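Local coordinates for protein Maltose/maltodextrin transport permease homologue (Bdellovibrio bacteriovorus HD100, PDB 6FFL) that binds maltotriose and probably other maltodextrins as the solute-binding domain (MalE) that is fused to the MalF membrane subunit of an ABC transporter, at residues A53-G58 and L274-M278; Y89-F93 and H105-G109; K140-V144 and D153-L157. All coordinates share one frame; numbering follows the deposited sequence. Where two conformers were deposited one is given.

Interaction 1 of 3, residues A53-G58 and L274-M278. With PT (platinum (II) ion), chain E.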
loop_
_atom_site.group_PDB
_atom_site.type_symbol
_atom_site.label_atom_id
_atom_site.label_comp_id
_atom_site.label_asym_id
_atom_site.label_seq_id
_atom_site.Cartn_x
_atom_site.Cartn_y
_atom_site.Cartn_z
ATOM N N ALA A 53 -18.975 -6.674 10.874
ATOM C CA ALA A 53 -20.129 -6.251 10.086
ATOM C C ALA A 53 -21.044 -7.426 9.770
ATOM O O ALA A 53 -22.272 -7.276 9.752
ATOM C CB ALA A 53 -19.659 -5.560 8.803
ATOM N N MET A 54 -20.477 -8.612 9.534
ATOM C CA MET A 54 -21.329 -9.777 9.325
ATOM C C MET A 54 -22.092 -10.136 10.592
ATOM O O MET A 54 -23.232 -10.613 10.518
ATOM C CB MET A 54 -20.487 -10.960 8.855
ATOM C CG MET A 54 -20.052 -10.848 7.416
ATOM S SD MET A 54 -19.783 -12.479 6.725
ATOM C CE MET A 54 -18.132 -12.808 7.304
ATOM N N GLY A 55 -21.486 -9.915 11.754
ATOM C CA GLY A 55 -22.134 -10.079 13.037
ATOM C C GLY A 55 -23.105 -8.982 13.408
ATOM O O GLY A 55 -23.611 -8.966 14.534
ATOM N N GLY A 56 -23.387 -8.064 12.491
ATOM C CA GLY A 56 -24.380 -7.030 12.707
ATOM C C GLY A 56 -23.866 -5.730 13.280
ATOM O O GLY A 56 -24.674 -4.851 13.598
ATOM N N SER A 57 -22.552 -5.568 13.412
ATOM C CA SER A 57 -22.010 -4.389 14.077
ATOM C C SER A 57 -20.907 -3.749 13.247
ATOM O O SER A 57 -21.034 -3.613 12.024
ATOM C CB SER A 57 -21.482 -4.767 15.463
ATOM O OG SER A 57 -21.134 -3.618 16.210
ATOM N N GLY A 58 -19.811 -3.362 13.904
ATOM C CA GLY A 58 -18.705 -2.731 13.230
ATOM C C GLY A 58 -18.776 -1.217 13.265
ATOM O O GLY A 58 -19.799 -0.620 13.615
ATOM N N LEU A 274 -18.611 3.466 4.080
ATOM C CA LEU A 274 -19.667 3.533 5.091
ATOM C C LEU A 274 -20.258 2.146 5.352
ATOM O O LEU A 274 -20.637 1.444 4.413
ATOM C CB LEU A 274 -20.772 4.485 4.629
ATOM C CG LEU A 274 -20.493 5.990 4.581
ATOM C CD1 LEU A 274 -21.718 6.713 4.026
ATOM C CD2 LEU A 274 -20.178 6.528 5.963
ATOM N N ASN A 275 -20.343 1.766 6.629
ATOM C CA ASN A 275 -20.957 0.506 7.034
ATOM C C ASN A 275 -22.411 0.439 6.579
ATOM O O ASN A 275 -23.176 1.399 6.726
ATOM C CB ASN A 275 -20.865 0.370 8.558
ATOM C CG ASN A 275 -21.020 -1.061 9.048
ATOM O OD1 ASN A 275 -21.678 -1.885 8.418
ATOM N ND2 ASN A 275 -20.403 -1.359 10.194
ATOM N N ALA A 276 -22.789 -0.709 6.020
ATOM C CA ALA A 276 -24.202 -0.956 5.770
ATOM C C ALA A 276 -25.002 -0.964 7.072
ATOM O O ALA A 276 -26.188 -0.606 7.074
ATOM C CB ALA A 276 -24.352 -2.281 5.023
ATOM N N ASN A 277 -24.378 -1.375 8.182
ATOM C CA ASN A 277 -25.003 -1.364 9.510
ATOM C C ASN A 277 -24.836 0.006 10.149
ATOM O O ASN A 277 -23.705 0.434 10.388
ATOM C CB ASN A 277 -24.347 -2.396 10.435
ATOM C CG ASN A 277 -24.455 -3.809 9.926
ATOM O OD1 ASN A 277 -25.505 -4.218 9.443
ATOM N ND2 ASN A 277 -23.370 -4.580 10.058
ATOM N N MET A 278 -25.942 0.672 10.469
ATOM C CA MET A 278 -25.918 1.921 11.222
ATOM C C MET A 278 -26.904 1.809 12.375
ATOM O O MET A 278 -28.056 1.414 12.168
ATOM C CB MET A 278 -26.277 3.123 10.340
ATOM C CG MET A 278 -25.298 3.401 9.216
ATOM S SD MET A 278 -23.831 4.286 9.796
ATOM C CE MET A 278 -22.775 4.121 8.368
HETATM PT PT PT E . -19.110 -12.128 4.577
HETATM O O HOH W 1 -22.150 0.777 12.591
HETATM O O HOH W 2 -17.534 -10.775 5.040
#

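Interaction 2 of 3, residues Y89-F93 and H105-G109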
loop_
_atom_site.group_PDB
_atom_site.type_symbol
_atom_site.label_atom_id
_atom_site.label_comp_id
_atom_site.label_asym_id
_atom_site.label_seq_id
_atom_site.Cartn_x
_atom_site.Cartn_y
_atom_site.Cartn_z
ATOM N N TYR A 89 -19.991 14.891 -6.938
ATOM C CA TYR A 89 -18.933 14.740 -5.951
ATOM C C TYR A 89 -17.720 14.036 -6.551
ATOM O O TYR A 89 -16.589 14.519 -6.436
ATOM C CB TYR A 89 -19.468 13.976 -4.736
ATOM C CG TYR A 89 -18.439 13.686 -3.674
ATOM C CD1 TYR A 89 -17.747 12.480 -3.666
ATOM C CD2 TYR A 89 -18.161 14.611 -2.672
ATOM C CE1 TYR A 89 -16.798 12.210 -2.702
ATOM C CE2 TYR A 89 -17.210 14.346 -1.699
ATOM C CZ TYR A 89 -16.535 13.145 -1.719
ATOM O OH TYR A 89 -15.592 12.860 -0.757
ATOM N N PHE A 90 -17.935 12.889 -7.204
ATOM C CA PHE A 90 -16.807 12.045 -7.585
ATOM C C PHE A 90 -15.991 12.630 -8.732
ATOM O O PHE A 90 -14.797 12.327 -8.835
ATOM C CB PHE A 90 -17.302 10.636 -7.920
ATOM C CG PHE A 90 -17.661 9.840 -6.693
ATOM C CD1 PHE A 90 -16.667 9.287 -5.905
ATOM C CD2 PHE A 90 -18.983 9.702 -6.301
ATOM C CE1 PHE A 90 -16.974 8.588 -4.753
ATOM C CE2 PHE A 90 -19.302 8.997 -5.145
ATOM C CZ PHE A 90 -18.290 8.447 -4.374
ATOM N N GLN A 91 -16.594 13.465 -9.584
ATOM C CA GLN A 91 -15.835 14.069 -10.674
ATOM C C GLN A 91 -14.786 15.059 -10.180
ATOM O O GLN A 91 -13.929 15.468 -10.970
ATOM C CB GLN A 91 -16.776 14.758 -11.673
ATOM C CG GLN A 91 -17.820 15.664 -11.041
ATOM C CD GLN A 91 -18.599 16.508 -12.050
ATOM O OE1 GLN A 91 -18.203 17.629 -12.387
ATOM N NE2 GLN A 91 -19.725 15.978 -12.516
ATOM N N ASN A 92 -14.829 15.446 -8.907
ATOM C CA ASN A 92 -13.854 16.383 -8.357
ATOM C C ASN A 92 -12.582 15.698 -7.891
ATOM O O ASN A 92 -11.659 16.385 -7.425
ATOM C CB ASN A 92 -14.462 17.167 -7.188
ATOM C CG ASN A 92 -15.628 18.039 -7.608
ATOM O OD1 ASN A 92 -16.567 18.246 -6.834
ATOM N ND2 ASN A 92 -15.586 18.547 -8.838
ATOM N N PHE A 93 -12.513 14.372 -7.996
ATOM C CA PHE A 93 -11.384 13.597 -7.501
ATOM C C PHE A 93 -10.772 12.779 -8.630
ATOM O O PHE A 93 -11.463 12.359 -9.563
ATOM C CB PHE A 93 -11.820 12.668 -6.345
ATOM C CG PHE A 93 -12.462 13.404 -5.195
ATOM C CD1 PHE A 93 -11.706 13.855 -4.132
ATOM C CD2 PHE A 93 -13.822 13.676 -5.201
ATOM C CE1 PHE A 93 -12.301 14.550 -3.077
ATOM C CE2 PHE A 93 -14.416 14.361 -4.152
ATOM C CZ PHE A 93 -13.657 14.798 -3.091
ATOM N N HIS A 105 -19.622 3.287 -6.643
ATOM C CA HIS A 105 -18.508 3.797 -5.843
ATOM C C HIS A 105 -18.693 3.363 -4.393
ATOM O O HIS A 105 -19.608 3.838 -3.720
ATOM C CB HIS A 105 -18.434 5.322 -5.898
ATOM C CG HIS A 105 -17.999 5.879 -7.216
ATOM N ND1 HIS A 105 -18.873 6.492 -8.087
ATOM C CD2 HIS A 105 -16.776 5.955 -7.796
ATOM C CE1 HIS A 105 -18.212 6.907 -9.154
ATOM N NE2 HIS A 105 -16.938 6.594 -9.003
ATOM N N TYR A 106 -17.797 2.513 -3.888
ATOM C CA TYR A 106 -17.899 2.095 -2.497
ATOM C C TYR A 106 -16.872 2.764 -1.591
ATOM O O TYR A 106 -16.929 2.573 -0.372
ATOM C CB TYR A 106 -17.768 0.561 -2.389
ATOM C CG TYR A 106 -18.972 -0.179 -2.959
ATOM C CD1 TYR A 106 -20.139 -0.317 -2.220
ATOM C CD2 TYR A 106 -18.928 -0.740 -4.228
ATOM C CE1 TYR A 106 -21.244 -1.002 -2.737
ATOM C CE2 TYR A 106 -20.021 -1.414 -4.756
ATOM C CZ TYR A 106 -21.166 -1.542 -4.008
ATOM O OH TYR A 106 -22.240 -2.214 -4.539
ATOM N N MET A 107 -15.943 3.546 -2.147
ATOM C CA MET A 107 -14.843 4.096 -1.372
ATOM C C MET A 107 -14.468 5.461 -1.932
ATOM O O MET A 107 -14.496 5.657 -3.149
ATOM C CB MET A 107 -13.625 3.158 -1.418
ATOM C CG MET A 107 -12.360 3.777 -0.886
ATOM S SD MET A 107 -10.923 2.691 -0.958
ATOM C CE MET A 107 -11.345 1.453 0.279
ATOM N N ILE A 108 -14.104 6.398 -1.056
ATOM C CA ILE A 108 -13.473 7.637 -1.503
ATOM C C ILE A 108 -12.194 7.846 -0.701
ATOM O O ILE A 108 -12.225 7.895 0.538
ATOM C CB ILE A 108 -14.402 8.862 -1.389
ATOM C CG1 ILE A 108 -13.608 10.129 -1.693
ATOM C CG2 ILE A 108 -15.053 8.961 -0.004
ATOM C CD1 ILE A 108 -13.291 10.272 -3.166
ATOM N N GLY A 109 -11.074 7.970 -1.410
ATOM C CA GLY A 109 -9.794 8.184 -0.774
ATOM C C GLY A 109 -9.431 9.653 -0.666
ATOM O O GLY A 109 -9.903 10.486 -1.436
#

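Interaction 3 of 3, residues K140-V144 and D153-L157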
loop_
_atom_site.group_PDB
_atom_site.type_symbol
_atom_site.label_atom_id
_atom_site.label_comp_id
_atom_site.label_asym_id
_atom_site.label_seq_id
_atom_site.Cartn_x
_atom_site.Cartn_y
_atom_site.Cartn_z
ATOM N N LYS A 140 25.911 -4.847 -2.775
ATOM C CA LYS A 140 27.027 -5.595 -2.204
ATOM C C LYS A 140 28.026 -4.660 -1.535
ATOM O O LYS A 140 28.539 -4.965 -0.453
ATOM C CB LYS A 140 27.728 -6.422 -3.284
ATOM C CG LYS A 140 26.911 -7.595 -3.828
ATOM C CD LYS A 140 27.704 -8.362 -4.893
ATOM C CE LYS A 140 26.893 -9.507 -5.482
ATOM N NZ LYS A 140 27.643 -10.192 -6.569
ATOM N N LYS A 141 28.321 -3.521 -2.163
ATOM C CA LYS A 141 29.277 -2.600 -1.554
ATOM C C LYS A 141 28.724 -1.999 -0.269
ATOM O O LYS A 141 29.492 -1.694 0.652
ATOM C CB LYS A 141 29.661 -1.502 -2.551
ATOM C CG LYS A 141 30.482 -2.036 -3.714
ATOM C CD LYS A 141 31.219 -0.948 -4.456
ATOM C CE LYS A 141 30.260 0.113 -4.930
ATOM N NZ LYS A 141 30.823 0.899 -6.059
ATOM N N MET A 142 27.403 -1.856 -0.176
ATOM C CA MET A 142 26.749 -1.243 0.971
ATOM C C MET A 142 26.428 -2.231 2.089
ATOM O O MET A 142 25.931 -1.809 3.141
ATOM C CB MET A 142 25.457 -0.559 0.518
ATOM C CG MET A 142 25.649 0.697 -0.310
ATOM S SD MET A 142 26.582 1.959 0.581
ATOM C CE MET A 142 27.160 2.977 -0.772
ATOM N N THR A 143 26.680 -3.528 1.886
ATOM C CA THR A 143 26.488 -4.556 2.904
ATOM C C THR A 143 27.832 -4.787 3.581
ATOM O O THR A 143 28.787 -5.238 2.933
ATOM C CB THR A 143 25.972 -5.853 2.283
ATOM O OG1 THR A 143 24.792 -5.582 1.510
ATOM C CG2 THR A 143 25.634 -6.877 3.369
ATOM N N VAL A 144 27.920 -4.485 4.877
ATOM C CA VAL A 144 29.220 -4.430 5.539
ATOM C C VAL A 144 29.162 -5.119 6.896
ATOM O O VAL A 144 28.205 -4.944 7.658
ATOM C CB VAL A 144 29.714 -2.974 5.679
ATOM C CG1 VAL A 144 28.595 -2.072 6.140
ATOM C CG2 VAL A 144 30.908 -2.886 6.633
ATOM N N ASP A 153 26.327 -5.452 9.904
ATOM C CA ASP A 153 26.039 -4.189 10.575
ATOM C C ASP A 153 25.171 -3.268 9.727
ATOM O O ASP A 153 24.290 -2.583 10.258
ATOM C CB ASP A 153 27.349 -3.481 10.922
ATOM C CG ASP A 153 28.256 -4.340 11.766
ATOM O OD1 ASP A 153 29.355 -4.701 11.290
ATOM O OD2 ASP A 153 27.864 -4.665 12.905
ATOM N N ARG A 154 25.406 -3.227 8.422
ATOM C CA ARG A 154 24.616 -2.409 7.516
ATOM C C ARG A 154 24.275 -3.239 6.291
ATOM O O ARG A 154 25.116 -3.984 5.782
ATOM C CB ARG A 154 25.365 -1.124 7.111
ATOM C CG ARG A 154 25.983 -0.367 8.283
ATOM C CD ARG A 154 26.225 1.107 7.964
ATOM N NE ARG A 154 27.277 1.305 6.971
ATOM C CZ ARG A 154 28.559 1.490 7.267
ATOM N NH1 ARG A 154 28.955 1.498 8.531
ATOM N NH2 ARG A 154 29.446 1.664 6.296
ATOM N N TRP A 155 23.034 -3.115 5.829
ATOM C CA TRP A 155 22.525 -3.873 4.699
ATOM C C TRP A 155 22.451 -2.991 3.466
ATOM O O TRP A 155 22.148 -1.798 3.560
ATOM C CB TRP A 155 21.138 -4.446 5.005
ATOM C CG TRP A 155 21.244 -5.586 5.940
ATOM C CD1 TRP A 155 21.048 -5.571 7.284
ATOM C CD2 TRP A 155 21.629 -6.916 5.603
ATOM N NE1 TRP A 155 21.271 -6.817 7.804
ATOM C CE2 TRP A 155 21.630 -7.662 6.788
ATOM C CE3 TRP A 155 21.972 -7.549 4.402
ATOM C CZ2 TRP A 155 21.952 -9.017 6.816
ATOM C CZ3 TRP A 155 22.291 -8.890 4.429
ATOM C CH2 TRP A 155 22.280 -9.611 5.626
ATOM N N GLY A 156 22.739 -3.577 2.307
ATOM C CA GLY A 156 22.595 -2.822 1.078
ATOM C C GLY A 156 21.144 -2.484 0.791
ATOM O O GLY A 156 20.830 -1.382 0.329
ATOM N N LEU A 157 20.239 -3.419 1.074
ATOM C CA LEU A 157 18.838 -3.258 0.711
ATOM C C LEU A 157 17.969 -3.973 1.733
ATOM O O LEU A 157 18.267 -5.107 2.110
ATOM C CB LEU A 157 18.562 -3.836 -0.686
ATOM C CG LEU A 157 17.103 -3.885 -1.155
ATOM C CD1 LEU A 157 16.532 -2.476 -1.280
ATOM C CD2 LEU A 157 17.006 -4.619 -2.498
#

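Interaction 1 of 3, residues A53-G58 and L274-M278
Asn277 and Asn275 use their side-chain amides to fasten the end of helix 42-54 to the loop that follows strand 266-274, a polar contact just beyond the end of that strand and before helix 281-294. Asn277 ND2 lies between two carbonyls and spends a hydrogen on each. It is 2.9 Å from Ala53 O, reached in the carbonyl plane on a lone pair, and 3.2 Å from Ser57 O, again on a lone pair. With CG anti to its own carbonyl carbon (chi1 -60°), Asn277 extends the amide to the helix end. Asn275 ND2 comes to the same Ser57 O at 3.0 Å, but its approach is tilted 30° from the carbonyl plane, and its second partner is Pro59 O. Asparagine suits position 277 because one amide can serve two carbonyls. It suits 275 because the group gives across the contact while OD1 takes the Asn277 N-H at 2.8 Å, closing an Asx turn, consistent with both amides being directed at the same turn.

The helix side is shaped for this. Gly56, at positive phi, is the C-prime residue of a Schellman motif, and its N bonds Ala53 O. At the backbone angles of Gly56 and Gly58 a CB would jam against the preceding carbonyl, and at Gly58 it would also crowd Asn275 ND2. Water 1 adds a bridge, donating to Gly58 O and Asn277 O. At the outer side of the turn, Met54 SD binds platinum at 2.3 Å, and Met75 SD is a further ligand; a soft thioether suits this soft metal.

Chemically, Ala53 O and Ser57 O each receive two hydrogen bonds. At Ala53 O the Asn277 amide adds to the Gly56 N-H at the helix end; at Ser57 O two amides meet a carbonyl of the turn.

Interaction 2 of 3, residues Y89-F93 and H105-G109
Phe90 lays its ring flat on the imidazole of His105, a face-to-face stack with centroids 3.9 Å apart and planes only 8° from parallel. The two side chains run past each other in opposite directions, like two flat slabs: the far rim of the phenyl lies over the stem of the histidine, Phe90 CZ being 3.5 Å from His105 CB, while the far imidazole atom CE1 sits near Phe90 CG and CB. The CB of His105 is therefore itself a CH-pi donor over the phenyl face. Against the opposite face of Phe90 lies Tyr89 CD1, from its own segment, so the phenyl is held between two neighbours.

The bump in this contact is Ile108, which fits a hollow lined by three rings. With CG1 anti to the backbone N (chi1 172°), its long arm reaches outward and sets CD1 over the face of Phe93, 4.0 Å from the ring centroid. On the same arm CG1 abuts the edge of Tyr89, 3.5 Å from OH, to which CG2 also lies near, and CB is 4.2 Å from Phe90 CE1. Isoleucine suits this site, since one long arm can touch an edge with CG1 and a face with CD1 while the branch point packs near Phe90. Phe93 CE2 lies over the rim of one Tyr89 face.

Polar ends are tied outside the contact: His105 ND1 bonds Asp82 OD2, which should limit rotation of the stacked ring, and Tyr89 OH bonds Thr295 OG1. The contact joins the end of the short helix 87-90, and the type I turn after it, to one side of strand 104-109. That strand pairs with strand 266-274 through Ile108 and Tyr272, while Met107, directed to the other side, packs on Val69 of helix 69-74.

Interaction 3 of 3, residues K140-V144 and D153-L157
Val144 and Arg154 cross obliquely, with Val144 CG1 over one face of the guanidinium, 3.7 Å from Arg154 CZ, and close to the CB of the arginine. Both residues were modelled in two conformers, so this packing describes one of them. Beneath it the backbones form a single antiparallel, hydrogen-bonded bridge: Val144 N gives to Arg154 O at 3.0 Å, while Val144 O receives Asp153 N at 3.0 Å and, weakly, Arg154 N. Two residues facing one make a classic beta bulge, and Asp153 OD1 bonds Thr146 N beyond it.

Thr143 turns its two branches to different tasks. OG1, anti to the carbonyl carbon (chi1 -54°), accepts Gly156 N at 3.0 Å and also bonds Gly139 O, back in the helix. CG2 lies obliquely by the indole, 3.9 Å from Trp155 CE3. A CB on Gly156 would crowd Thr143 OG1; Met142 CB packs on the Gly156 CA at 3.7 Å.

The contact closes the loop between the end of helix 132-142 and strand 157-158. The backbone of Trp155 hydrogen-bonds those of Lys227 and Ala229, and Met142 touches Ala229 of strand 228-234, the neighbour of strand 157-158 in the four-stranded sheet.

In the fold
Interaction 1 closes a long loop of chain inside which interactions 2 and 3 follow in series. Interactions 1 and 2 have centres 21 Å apart and share one sheet: strand 266-274 leads into the loop of interaction 1 and pairs with strand 104-109 of interaction 2. Interaction 3 lies across the chain's centre, about 48 Å from interaction 1 and 43 Å from interaction 2, centre to centre, beside the separate sheet holding strands 157-158 and 228-234. This is consistent with the two-lobed fold of periplasmic solute-binding proteins, interactions 1 and 2 probably in one lobe and interaction 3 in the other, with sugar bound between. Only interaction 1 joins parts distant in sequence.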